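Chromosome partition protein Smc (Pyrococcus furiosus, PDB 3KTA) is probably required for chromosome condensation and partitioning, this chain being the N-terminal part of an ABC-type ATPase domain that binds ATP. Local coordinates at residues 10-15 against 80-85; 2-7 against 22-27; 101-106 against 113-118. All blocks are in the same frame, centred on the assembly; numbering follows the deposited sequence.

Interaction 1. Residues 10-15 against 80-85; sequences KGFKSY and AEVAIY. With AP5 (bis(adenosine)-5'-pentaphosphate), chain E.
Phe12 and Val82 carry the side-chain half of this contact, their side chains crossing obliquely. Methyl CG2 of Val82 sits over one face of the Phe12 ring, 4.0 Å from the ring centroid and 29° off the normal, a CH-pi contact. It is displaced from the centre toward one side of the ring, since Phe12 CD1 lies only 3.6 Å from Val82 CG2. Phe12 CG is anti to the backbone N (chi1 -174°), which starts the ring off toward that methyl. Ala80 CB approaches the same ring obliquely and packs more closely on the backbone, at 3.2 Å from Gly11 O.

Lys10 and Glu81 form an antiparallel hydrogen-bonded pair. Lys10 N donates to Glu81 O at 2.9 Å, and Glu81 N returns a bond to Lys10 O at 2.8 Å. Both side chains leave from the same face of the sheet, yet Lys10 NZ stays 6.3 Å from Glu81 OE2. Their charged ends have other partners: Tyr79 OH for the lysine, Arg103 and Arg105 for the glutamate. Gly11 follows with a positive phi of 70°, a conformation that favours glycine, where strand 3-10 gives way to a loop. That loop brings Lys13 and Ser14 to the bound bis(adenosine)-5'-pentaphosphate, with Ser14 CB 3.5 Å from the ribose oxygen O4J.

Behind the hydrophobic pair lies helix 39-49, where Phe48 meets both the Phe12 ring and Val82, while strand 99-106 flanks strand 80-87 through backbone bonds from Val106 and Arg104.

Interaction 2. Residues 2-7 against 22-27; sequences PYIEKL and IPFSKG
Leu7 and Ile22 pair across a beta hairpin made by strands 3-10 and 20-23, which run antiparallel here.

Backbone hydrogen bonds set the register. Leu7 and Ile22 exchange two of them, Leu7 N giving to Ile22 O and Ile22 N to Leu7 O, each 2.8 Å long. Beyond the non-hydrogen-bonded pair Lys6 and Pro23, Phe24 N donates to Glu5 O at 3.0 Å from a position 36° out of the carbonyl plane. On the other side of strand 3-10, Glu5 and Lys6 both face Tyr85, a classic beta bulge.

Apolar packing centres on Phe24. Leu7 CD1 meets the rim of its ring, near the ring plane, 3.9 Å from Phe24 CE2. Ile4 instead lies side by side with the phenylalanine, both pointing the same way, with Ile4 CG2 3.7 Å from Phe24 CD2.

A CH-pi contact joins the exposed end. Tyr3 CG lies between the backbone N and the carbonyl carbon (chi1 59°), and the ring beyond it takes the extended aliphatic chain of Lys26 on one face. Lys26 CG stands over the centre of the Tyr3 ring, 3.6 Å from the centroid and 7° off the normal. An alanine in place of Tyr3 would probably leave the Lys26 methylenes without the flat surface they rest on and the lysine chain freer to turn. Beyond the ring, one water makes weak bonds to both Tyr3 OH and Lys26 NZ.

Two waters bridge the backbones where residues 24-27 leave the strand. Gln119 of the partner protein chain also bonds to Ile4 N and Ser25 O. Phe24 O accepts from both waters: one also donates to Glu5 O, while the other, 2.6 Å from Phe24 O, also donates to Ile4 O.

Interaction 3. Residues 101-106 against 113-118; sequences VIRRRV and SYWLNG
Val101 O is gripped by two donors, the backbone N of Asn117 at 2.8 Å and a water at 3.0 Å that also accepts from Gly118 N. Asn117 closes the pairing from its side chain as well, because its OD1 accepts from Val101 N at 2.8 Å, nearly in line with its own C=O. From there the two strands of this beta hairpin run antiparallel, with reciprocal backbone bonds at Arg103 with Trp115 and Arg105 with Ser113.

On the face carrying Arg103 and Trp115, the guanidinium lies flat on the indole, planes 16° apart. Arg103 CZ is 3.6 Å from the centroid of the six-membered ring, a cation-pi stack. Bending at chi3 (57°) swings NE of Arg103 back over the indole, while Arg105 CB meets the ring edge at Trp115 CZ3. Both arginines form salt bridges with Glu81 OE1, which is likely to balance part of their charge.

On the opposite face, extended Arg104 lies alongside Tyr114, its CG over the ring at 3.9 Å from the centroid. Tyr114 OH sits above the guanidinium plane, 3.1 Å from Arg104 NE, at an angle too poor for a hydrogen bond. Arg104 NH1 instead bonds to Gly52 O and Phe48 O, and NE to Ser112 OG.

Helix 123-132 packs on this second face through Ile126 and Leu130, strand 80-87 adjoins strand 99-106, and strand 119-121 borders strand 112-116.

All three interactions belong to one antiparallel sheet, in which strand 80-87 lies between strands 3-10 and 99-106. Interaction 1 is largely buried and couples the sheet to the nucleotide pocket; interactions 2 and 3 are partly buried hairpins that extend it on either side. Strand 3-10 serves interactions 1 and 2, whose segments meet through Tyr85 and the bulge at Glu5 and Lys6. On the other flank, the acid of the buried contact holds the arginine side of the hairpin in interaction 3. Interactions 2 and 3, with centres about 17 Å apart, do not touch. Their chemistry differs: a short backbone pair and a CH-pi contact in interaction 1, apolar packing and water bridges in interaction 2, arginine-aromatic stacking in interaction 3.

Interaction 1. Residues 10-15 against 80-85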
loop_
_atom_site.group_PDB
_atom_site.type_symbol
_atom_site.label_atom_id
_atom_site.label_comp_id
_atom_site.label_asym_id
_atom_site.label_seq_id
_atom_site.Cartn_x
_atom_site.Cartn_y
_atom_site.Cartn_z
ATOM N N LYS A 10 -6.687 -17.580 8.812
ATOM C CA LYS A 10 -7.333 -18.438 9.798
ATOM C C LYS A 10 -7.055 -17.931 11.209
ATOM O O LYS A 10 -5.902 -17.875 11.650
ATOM C CB LYS A 10 -6.857 -19.889 9.651
ATOM C CG LYS A 10 -7.506 -20.824 10.685
ATOM C CD LYS A 10 -6.976 -22.244 10.612
ATOM C CE LYS A 10 -7.546 -23.059 11.763
ATOM N NZ LYS A 10 -7.011 -24.444 11.802
ATOM N N GLY A 11 -8.113 -17.534 11.919
ATOM C CA GLY A 11 -7.968 -17.046 13.276
ATOM C C GLY A 11 -7.279 -15.698 13.339
ATOM O O GLY A 11 -6.694 -15.322 14.363
ATOM N N PHE A 12 -7.357 -14.951 12.237
ATOM C CA PHE A 12 -6.639 -13.692 12.144
ATOM C C PHE A 12 -7.546 -12.478 12.342
ATOM O O PHE A 12 -8.471 -12.260 11.560
ATOM C CB PHE A 12 -5.905 -13.576 10.802
ATOM C CG PHE A 12 -5.033 -12.367 10.716
ATOM C CD1 PHE A 12 -3.750 -12.391 11.224
ATOM C CD2 PHE A 12 -5.520 -11.172 10.184
ATOM C CE1 PHE A 12 -2.953 -11.274 11.192
ATOM C CE2 PHE A 12 -4.724 -10.041 10.146
ATOM C CZ PHE A 12 -3.436 -10.088 10.636
ATOM N N LYS A 13 -7.254 -11.707 13.386
ATOM C CA LYS A 13 -8.046 -10.543 13.789
ATOM C C LYS A 13 -9.548 -10.804 13.690
ATOM O O LYS A 13 -10.044 -11.760 14.279
ATOM C CB LYS A 13 -7.587 -9.286 13.033
ATOM C CG LYS A 13 -6.107 -8.980 13.270
ATOM C CD LYS A 13 -5.665 -7.632 12.703
ATOM C CE LYS A 13 -6.121 -6.506 13.597
ATOM N NZ LYS A 13 -5.437 -5.212 13.316
ATOM N N SER A 14 -10.293 -9.965 12.975
ATOM C CA SER A 14 -11.750 -10.113 12.945
ATOM C C SER A 14 -12.305 -11.237 12.047
ATOM O O SER A 14 -13.527 -11.388 11.921
ATOM C CB SER A 14 -12.385 -8.788 12.513
ATOM O OG SER A 14 -11.915 -8.422 11.218
ATOM N N TYR A 15 -11.437 -12.028 11.425
ATOM C CA TYR A 15 -11.905 -12.956 10.385
ATOM C C TYR A 15 -12.396 -14.343 10.822
ATOM O O TYR A 15 -12.848 -15.143 9.987
ATOM C CB TYR A 15 -10.918 -13.019 9.201
ATOM C CG TYR A 15 -11.117 -11.803 8.319
ATOM C CD1 TYR A 15 -12.070 -11.802 7.306
ATOM C CD2 TYR A 15 -10.412 -10.639 8.557
ATOM C CE1 TYR A 15 -12.287 -10.670 6.522
ATOM C CE2 TYR A 15 -10.628 -9.508 7.799
ATOM C CZ TYR A 15 -11.563 -9.528 6.786
ATOM O OH TYR A 15 -11.767 -8.395 6.036
ATOM N N ALA A 80 -3.168 -17.513 15.256
ATOM C CA ALA A 80 -3.532 -16.790 14.035
ATOM C C ALA A 80 -2.591 -17.213 12.915
ATOM O O ALA A 80 -1.384 -17.301 13.110
ATOM C CB ALA A 80 -3.451 -15.290 14.263
ATOM N N GLU A 81 -3.146 -17.469 11.738
ATOM C CA GLU A 81 -2.324 -17.858 10.603
ATOM C C GLU A 81 -2.711 -17.130 9.317
ATOM O O GLU A 81 -3.889 -16.985 9.003
ATOM C CB GLU A 81 -2.428 -19.360 10.389
ATOM C CG GLU A 81 -1.679 -19.874 9.174
ATOM C CD GLU A 81 -1.736 -21.383 9.090
ATOM O OE1 GLU A 81 -1.069 -22.044 9.910
ATOM O OE2 GLU A 81 -2.449 -21.901 8.211
ATOM N N VAL A 82 -1.705 -16.688 8.570
ATOM C CA VAL A 82 -1.934 -16.119 7.248
ATOM C C VAL A 82 -1.036 -16.828 6.248
ATOM O O VAL A 82 0.150 -17.050 6.522
ATOM C CB VAL A 82 -1.634 -14.608 7.228
ATOM C CG1 VAL A 82 -1.850 -14.022 5.825
ATOM C CG2 VAL A 82 -2.533 -13.890 8.241
ATOM N N ALA A 83 -1.617 -17.201 5.112
ATOM C CA ALA A 83 -0.837 -17.678 3.980
ATOM C C ALA A 83 -1.002 -16.705 2.823
ATOM O O ALA A 83 -2.112 -16.248 2.536
ATOM C CB ALA A 83 -1.277 -19.072 3.566
ATOM N N ILE A 84 0.104 -16.379 2.164
ATOM C CA ILE A 84 0.059 -15.506 1.006
ATOM C C ILE A 84 0.596 -16.265 -0.215
ATOM O O ILE A 84 1.633 -16.942 -0.133
ATOM C CB ILE A 84 0.818 -14.176 1.271
ATOM C CG1 ILE A 84 0.595 -13.191 0.112
ATOM C CG2 ILE A 84 2.329 -14.430 1.532
ATOM C CD1 ILE A 84 1.075 -11.771 0.430
ATOM N N TYR A 85 -0.143 -16.209 -1.314
ATOM C CA TYR A 85 0.219 -16.943 -2.537
ATOM C C TYR A 85 0.673 -15.944 -3.603
ATOM O O TYR A 85 -0.124 -15.111 -4.067
ATOM C CB TYR A 85 -0.982 -17.761 -3.037
ATOM C CG TYR A 85 -1.371 -18.889 -2.103
ATOM C CD1 TYR A 85 -1.945 -18.628 -0.867
ATOM C CD2 TYR A 85 -1.138 -20.207 -2.447
ATOM C CE1 TYR A 85 -2.292 -19.655 0.007
ATOM C CE2 TYR A 85 -1.479 -21.245 -1.581
ATOM C CZ TYR A 85 -2.052 -20.961 -0.358
ATOM O OH TYR A 85 -2.397 -21.989 0.504
HETATM P PA AP5 E . -12.170 3.375 14.530
HETATM O O1A AP5 E . -13.597 3.526 15.016
HETATM O O2A AP5 E . -11.276 2.748 15.567
HETATM O O3A AP5 E . -12.067 2.443 13.208
HETATM P PB AP5 E . -13.131 2.476 12.028
HETATM O O1B AP5 E . -13.605 3.896 11.790
HETATM O O2B AP5 E . -14.230 1.467 12.217
HETATM O O3B AP5 E . -12.034 1.993 10.949
HETATM P PG AP5 E . -12.445 1.624 9.484
HETATM O O1G AP5 E . -13.734 2.336 9.125
HETATM O O2G AP5 E . -11.289 2.028 8.624
HETATM O O3G AP5 E . -12.755 0.079 9.609
HETATM P PD AP5 E . -12.142 -1.144 8.806
HETATM O O1D AP5 E . -13.154 -1.666 7.833
HETATM O O2D AP5 E . -10.782 -0.849 8.222
HETATM O O3D AP5 E . -12.052 -2.195 10.029
HETATM P PE AP5 E . -10.698 -2.839 10.638
HETATM O O1E AP5 E . -10.074 -3.684 9.553
HETATM O O2E AP5 E . -9.848 -1.792 11.262
HETATM O O5F AP5 E . -11.592 4.779 13.994
HETATM C C5F AP5 E . -11.034 5.780 14.826
HETATM C C4F AP5 E . -10.590 7.002 14.018
HETATM O O4F AP5 E . -9.389 6.693 13.332
HETATM C C3F AP5 E . -11.586 7.412 12.943
HETATM O O3F AP5 E . -11.381 8.771 12.612
HETATM C C2F AP5 E . -11.147 6.580 11.758
HETATM O O2F AP5 E . -11.483 7.194 10.533
HETATM C C1F AP5 E . -9.639 6.496 11.948
HETATM N N9A AP5 E . -9.106 5.164 11.627
HETATM C C8A AP5 E . -9.806 3.995 11.500
HETATM N N7A AP5 E . -8.932 3.001 11.233
HETATM C C5A AP5 E . -7.685 3.521 11.183
HETATM C C6A AP5 E . -6.442 2.953 10.934
HETATM N N6A AP5 E . -6.346 1.678 10.548
HETATM N N1A AP5 E . -5.331 3.759 10.948
HETATM C C2A AP5 E . -5.442 5.112 11.211
HETATM N N3A AP5 E . -6.676 5.676 11.454
HETATM C C4A AP5 E . -7.781 4.887 11.433
HETATM O O5J AP5 E . -11.386 -3.835 11.697
HETATM C C5J AP5 E . -11.762 -3.379 12.984
HETATM C C4J AP5 E . -12.472 -4.534 13.667
HETATM O O4J AP5 E . -11.552 -5.614 13.815
HETATM C C3J AP5 E . -12.935 -4.143 15.075
HETATM O O3J AP5 E . -14.262 -4.574 15.253
HETATM C C2J AP5 E . -12.003 -4.943 15.953
HETATM O O2J AP5 E . -12.557 -5.231 17.227
HETATM C C1J AP5 E . -11.745 -6.172 15.095
HETATM N N9B AP5 E . -10.571 -6.895 15.600
HETATM C C8B AP5 E . -9.259 -6.509 15.643
HETATM N N7B AP5 E . -8.539 -7.500 16.218
HETATM C C5B AP5 E . -9.390 -8.504 16.541
HETATM C C6B AP5 E . -9.213 -9.740 17.149
HETATM N N6B AP5 E . -8.029 -10.078 17.648
HETATM N N1B AP5 E . -10.308 -10.542 17.338
HETATM C C2B AP5 E . -11.573 -10.157 16.950
HETATM N N3B AP5 E . -11.741 -8.928 16.347
HETATM C C4B AP5 E . -10.665 -8.132 16.159
#

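Interaction 2. Residues 2-7 against 22-27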
loop_
_atom_site.group_PDB
_atom_site.type_symbol
_atom_site.label_atom_id
_atom_site.label_comp_id
_atom_site.label_asym_id
_atom_site.label_seq_id
_atom_site.Cartn_x
_atom_site.Cartn_y
_atom_site.Cartn_z
ATOM N N PRO A 2 6.588 -10.287 -9.262
ATOM C CA PRO A 2 5.531 -11.198 -8.791
ATOM C C PRO A 2 4.277 -10.428 -8.395
ATOM O O PRO A 2 4.306 -9.201 -8.360
ATOM C CB PRO A 2 6.154 -11.855 -7.552
ATOM C CG PRO A 2 7.638 -11.556 -7.634
ATOM C CD PRO A 2 7.728 -10.235 -8.332
ATOM N N TYR A 3 3.192 -11.132 -8.115
ATOM C CA TYR A 3 1.997 -10.459 -7.596
ATOM C C TYR A 3 1.226 -11.412 -6.723
ATOM O O TYR A 3 1.420 -12.631 -6.784
ATOM C CB TYR A 3 1.109 -9.922 -8.720
ATOM C CG TYR A 3 0.594 -10.938 -9.703
ATOM C CD1 TYR A 3 1.311 -11.232 -10.864
ATOM C CD2 TYR A 3 -0.617 -11.587 -9.498
ATOM C CE1 TYR A 3 0.836 -12.154 -11.786
ATOM C CE2 TYR A 3 -1.102 -12.511 -10.425
ATOM C CZ TYR A 3 -0.363 -12.784 -11.558
ATOM O OH TYR A 3 -0.854 -13.697 -12.465
ATOM N N ILE A 4 0.344 -10.847 -5.909
ATOM C CA ILE A 4 -0.429 -11.626 -4.959
ATOM C C ILE A 4 -1.651 -12.262 -5.623
ATOM O O ILE A 4 -2.495 -11.571 -6.189
ATOM C CB ILE A 4 -0.883 -10.758 -3.772
ATOM C CG1 ILE A 4 0.315 -10.066 -3.119
ATOM C CG2 ILE A 4 -1.677 -11.610 -2.749
ATOM C CD1 ILE A 4 -0.097 -8.998 -2.077
ATOM N N GLU A 5 -1.726 -13.586 -5.587
ATOM C CA GLU A 5 -2.898 -14.267 -6.128
ATOM C C GLU A 5 -4.018 -14.279 -5.098
ATOM O O GLU A 5 -5.173 -13.977 -5.411
ATOM C CB GLU A 5 -2.517 -15.679 -6.604
ATOM C CG GLU A 5 -1.557 -15.600 -7.772
ATOM C CD GLU A 5 -1.362 -16.903 -8.495
ATOM O OE1 GLU A 5 -1.087 -17.915 -7.813
ATOM O OE2 GLU A 5 -1.463 -16.894 -9.749
ATOM N N LYS A 6 -3.667 -14.584 -3.855
ATOM C CA LYS A 6 -4.659 -14.634 -2.787
ATOM C C LYS A 6 -4.011 -14.668 -1.413
ATOM O O LYS A 6 -2.816 -14.981 -1.277
ATOM C CB LYS A 6 -5.568 -15.863 -2.940
ATOM C CG LYS A 6 -4.829 -17.205 -2.762
ATOM C CD LYS A 6 -5.797 -18.373 -2.888
ATOM C CE LYS A 6 -5.050 -19.696 -2.700
ATOM N NZ LYS A 6 -5.961 -20.878 -2.802
ATOM N N LEU A 7 -4.820 -14.346 -0.402
ATOM C CA LEU A 7 -4.513 -14.593 1.002
ATOM C C LEU A 7 -5.450 -15.660 1.562
ATOM O O LEU A 7 -6.599 -15.792 1.130
ATOM C CB LEU A 7 -4.737 -13.338 1.845
ATOM C CG LEU A 7 -3.814 -12.154 1.628
ATOM C CD1 LEU A 7 -4.425 -10.916 2.257
ATOM C CD2 LEU A 7 -2.432 -12.437 2.231
ATOM N N ILE A 22 -9.110 -14.855 0.322
ATOM C CA ILE A 22 -9.291 -13.527 -0.251
ATOM C C ILE A 22 -8.465 -13.390 -1.526
ATOM O O ILE A 22 -7.238 -13.275 -1.458
ATOM C CB ILE A 22 -8.869 -12.432 0.741
ATOM C CG1 ILE A 22 -9.558 -12.631 2.095
ATOM C CG2 ILE A 22 -9.152 -11.035 0.148
ATOM C CD1 ILE A 22 -9.146 -11.606 3.144
ATOM N N PRO A 23 -9.127 -13.411 -2.696
ATOM C CA PRO A 23 -8.435 -13.386 -3.986
ATOM C C PRO A 23 -8.251 -11.963 -4.476
ATOM O O PRO A 23 -9.067 -11.098 -4.149
ATOM C CB PRO A 23 -9.418 -14.101 -4.915
ATOM C CG PRO A 23 -10.760 -13.728 -4.359
ATOM C CD PRO A 23 -10.591 -13.459 -2.871
ATOM N N PHE A 24 -7.203 -11.734 -5.259
ATOM C CA PHE A 24 -6.927 -10.416 -5.821
ATOM C C PHE A 24 -6.727 -10.481 -7.332
ATOM O O PHE A 24 -6.232 -11.474 -7.860
ATOM C CB PHE A 24 -5.671 -9.813 -5.194
ATOM C CG PHE A 24 -5.785 -9.605 -3.731
ATOM C CD1 PHE A 24 -6.507 -8.533 -3.228
ATOM C CD2 PHE A 24 -5.187 -10.482 -2.842
ATOM C CE1 PHE A 24 -6.632 -8.336 -1.853
ATOM C CE2 PHE A 24 -5.304 -10.288 -1.467
ATOM C CZ PHE A 24 -6.027 -9.220 -0.971
ATOM N N SER A 25 -7.116 -9.420 -8.032
ATOM C CA SER A 25 -6.757 -9.286 -9.438
ATOM C C SER A 25 -5.256 -9.040 -9.558
ATOM O O SER A 25 -4.669 -8.407 -8.697
ATOM C CB SER A 25 -7.499 -8.096 -10.059
ATOM O OG SER A 25 -7.003 -7.841 -11.363
ATOM N N LYS A 26 -4.635 -9.521 -10.631
ATOM C CA LYS A 26 -3.246 -9.160 -10.929
ATOM C C LYS A 26 -3.094 -7.645 -11.098
ATOM O O LYS A 26 -2.011 -7.089 -10.895
ATOM C CB LYS A 26 -2.791 -9.874 -12.203
ATOM C CG LYS A 26 -1.493 -9.375 -12.771
ATOM C CD LYS A 26 -1.175 -10.117 -14.056
ATOM C CE LYS A 26 0.104 -9.602 -14.695
ATOM N NZ LYS A 26 0.465 -10.463 -15.860
ATOM N N GLY A 27 -4.197 -6.987 -11.445
ATOM C CA GLY A 27 -4.209 -5.552 -11.665
ATOM C C GLY A 27 -4.695 -4.769 -10.458
ATOM O O GLY A 27 -4.025 -4.713 -9.427
HETATM O O HOH W 1 1.023 -13.800 -15.268
HETATM O O HOH W 2 -3.855 -12.069 -8.825
HETATM O O HOH W 3 -7.083 -14.278 -7.712
#

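Interaction 3. Residues 101-106 against 113-118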
loop_
_atom_site.group_PDB
_atom_site.type_symbol
_atom_site.label_atom_id
_atom_site.label_comp_id
_atom_site.label_asym_id
_atom_site.label_seq_id
_atom_site.Cartn_x
_atom_site.Cartn_y
_atom_site.Cartn_z
ATOM N N VAL A 101 4.663 -19.586 -1.905
ATOM C CA VAL A 101 3.670 -19.519 -0.833
ATOM C C VAL A 101 4.417 -19.288 0.466
ATOM O O VAL A 101 5.319 -20.059 0.830
ATOM C CB VAL A 101 2.850 -20.836 -0.723
ATOM C CG1 VAL A 101 1.754 -20.722 0.369
ATOM C CG2 VAL A 101 2.213 -21.195 -2.061
ATOM N N ILE A 102 4.040 -18.234 1.176
ATOM C CA ILE A 102 4.613 -17.953 2.480
ATOM C C ILE A 102 3.498 -18.020 3.523
ATOM O O ILE A 102 2.400 -17.506 3.298
ATOM C CB ILE A 102 5.286 -16.575 2.508
ATOM C CG1 ILE A 102 6.488 -16.551 1.560
ATOM C CG2 ILE A 102 5.704 -16.213 3.915
ATOM C CD1 ILE A 102 7.053 -15.151 1.328
ATOM N N ARG A 103 3.768 -18.684 4.645
ATOM C CA ARG A 103 2.773 -18.814 5.706
ATOM C C ARG A 103 3.418 -18.431 7.024
ATOM O O ARG A 103 4.572 -18.775 7.276
ATOM C CB ARG A 103 2.238 -20.252 5.792
ATOM C CG ARG A 103 1.243 -20.472 6.921
ATOM C CD ARG A 103 0.284 -21.614 6.599
ATOM N NE ARG A 103 0.979 -22.869 6.329
ATOM C CZ ARG A 103 1.116 -23.855 7.214
ATOM N NH1 ARG A 103 0.619 -23.731 8.439
ATOM N NH2 ARG A 103 1.760 -24.967 6.870
ATOM N N ARG A 104 2.668 -17.711 7.855
ATOM C CA ARG A 104 3.108 -17.365 9.195
ATOM C C ARG A 104 2.000 -17.700 10.177
ATOM O O ARG A 104 0.825 -17.387 9.947
ATOM C CB ARG A 104 3.456 -15.881 9.316
ATOM C CG ARG A 104 4.016 -15.517 10.672
ATOM C CD ARG A 104 4.186 -14.012 10.823
ATOM N NE ARG A 104 4.672 -13.630 12.153
ATOM C CZ ARG A 104 4.992 -12.387 12.491
ATOM N NH1 ARG A 104 4.872 -11.408 11.597
ATOM N NH2 ARG A 104 5.429 -12.111 13.722
ATOM N N ARG A 105 2.378 -18.331 11.279
ATOM C CA ARG A 105 1.412 -18.653 12.320
ATOM C C ARG A 105 1.943 -18.102 13.638
ATOM O O ARG A 105 3.106 -18.314 13.974
ATOM C CB ARG A 105 1.221 -20.173 12.399
ATOM C CG ARG A 105 0.287 -20.635 13.494
ATOM C CD ARG A 105 0.248 -22.157 13.570
ATOM N NE ARG A 105 -0.373 -22.779 12.408
ATOM C CZ ARG A 105 -0.589 -24.087 12.301
ATOM N NH1 ARG A 105 -0.215 -24.892 13.282
ATOM N NH2 ARG A 105 -1.161 -24.590 11.217
ATOM N N VAL A 106 1.110 -17.375 14.378
ATOM C CA VAL A 106 1.512 -16.891 15.697
ATOM C C VAL A 106 0.657 -17.547 16.774
ATOM O O VAL A 106 -0.550 -17.699 16.612
ATOM C CB VAL A 106 1.399 -15.355 15.823
ATOM C CG1 VAL A 106 -0.049 -14.916 15.679
ATOM C CG2 VAL A 106 1.967 -14.896 17.153
ATOM N N SER A 113 5.766 -19.344 13.763
ATOM C CA SER A 113 6.305 -20.359 12.873
ATOM C C SER A 113 6.106 -19.875 11.441
ATOM O O SER A 113 5.116 -19.200 11.151
ATOM C CB SER A 113 5.567 -21.681 13.065
ATOM O OG SER A 113 5.736 -22.158 14.392
ATOM N N TYR A 114 7.042 -20.217 10.555
ATOM C CA TYR A 114 6.957 -19.827 9.153
ATOM C C TYR A 114 7.129 -21.024 8.212
ATOM O O TYR A 114 7.824 -21.994 8.543
ATOM C CB TYR A 114 8.061 -18.815 8.814
ATOM C CG TYR A 114 7.905 -17.435 9.417
ATOM C CD1 TYR A 114 8.365 -17.160 10.697
ATOM C CD2 TYR A 114 7.326 -16.401 8.692
ATOM C CE1 TYR A 114 8.232 -15.893 11.251
ATOM C CE2 TYR A 114 7.199 -15.122 9.239
ATOM C CZ TYR A 114 7.654 -14.882 10.512
ATOM O OH TYR A 114 7.533 -13.625 11.056
ATOM N N TRP A 115 6.507 -20.945 7.037
ATOM C CA TRP A 115 6.687 -21.930 5.969
ATOM C C TRP A 115 6.952 -21.189 4.673
ATOM O O TRP A 115 6.393 -20.121 4.440
ATOM C CB TRP A 115 5.439 -22.790 5.762
ATOM C CG TRP A 115 5.077 -23.696 6.902
ATOM C CD1 TRP A 115 5.248 -25.049 6.951
ATOM C CD2 TRP A 115 4.463 -23.324 8.140
ATOM N NE1 TRP A 115 4.780 -25.543 8.147
ATOM C CE2 TRP A 115 4.298 -24.502 8.897
ATOM C CE3 TRP A 115 4.034 -22.108 8.684
ATOM C CZ2 TRP A 115 3.729 -24.496 10.171
ATOM C CZ3 TRP A 115 3.475 -22.101 9.942
ATOM C CH2 TRP A 115 3.322 -23.290 10.675
ATOM N N LEU A 116 7.814 -21.762 3.840
ATOM C CA LEU A 116 8.062 -21.271 2.501
ATOM C C LEU A 116 7.867 -22.443 1.551
ATOM O O LEU A 116 8.534 -23.475 1.680
ATOM C CB LEU A 116 9.481 -20.709 2.378
ATOM C CG LEU A 116 9.975 -20.394 0.969
ATOM C CD1 LEU A 116 9.160 -19.253 0.340
ATOM C CD2 LEU A 116 11.466 -20.035 0.998
ATOM N N ASN A 117 6.929 -22.313 0.628
ATOM C CA ASN A 117 6.615 -23.407 -0.282
ATOM C C ASN A 117 6.426 -24.759 0.409
ATOM O O ASN A 117 6.901 -25.791 -0.066
ATOM C CB ASN A 117 7.645 -23.499 -1.409
ATOM C CG ASN A 117 7.513 -22.352 -2.394
ATOM O OD1 ASN A 117 6.514 -21.638 -2.379
ATOM N ND2 ASN A 117 8.516 -22.171 -3.255
ATOM N N GLY A 118 5.723 -24.736 1.533
ATOM C CA GLY A 118 5.293 -25.960 2.176
ATOM C C GLY A 118 6.352 -26.582 3.054
ATOM O O GLY A 118 6.146 -27.675 3.584
HETATM O O HOH W 4 4.320 -22.319 2.571
#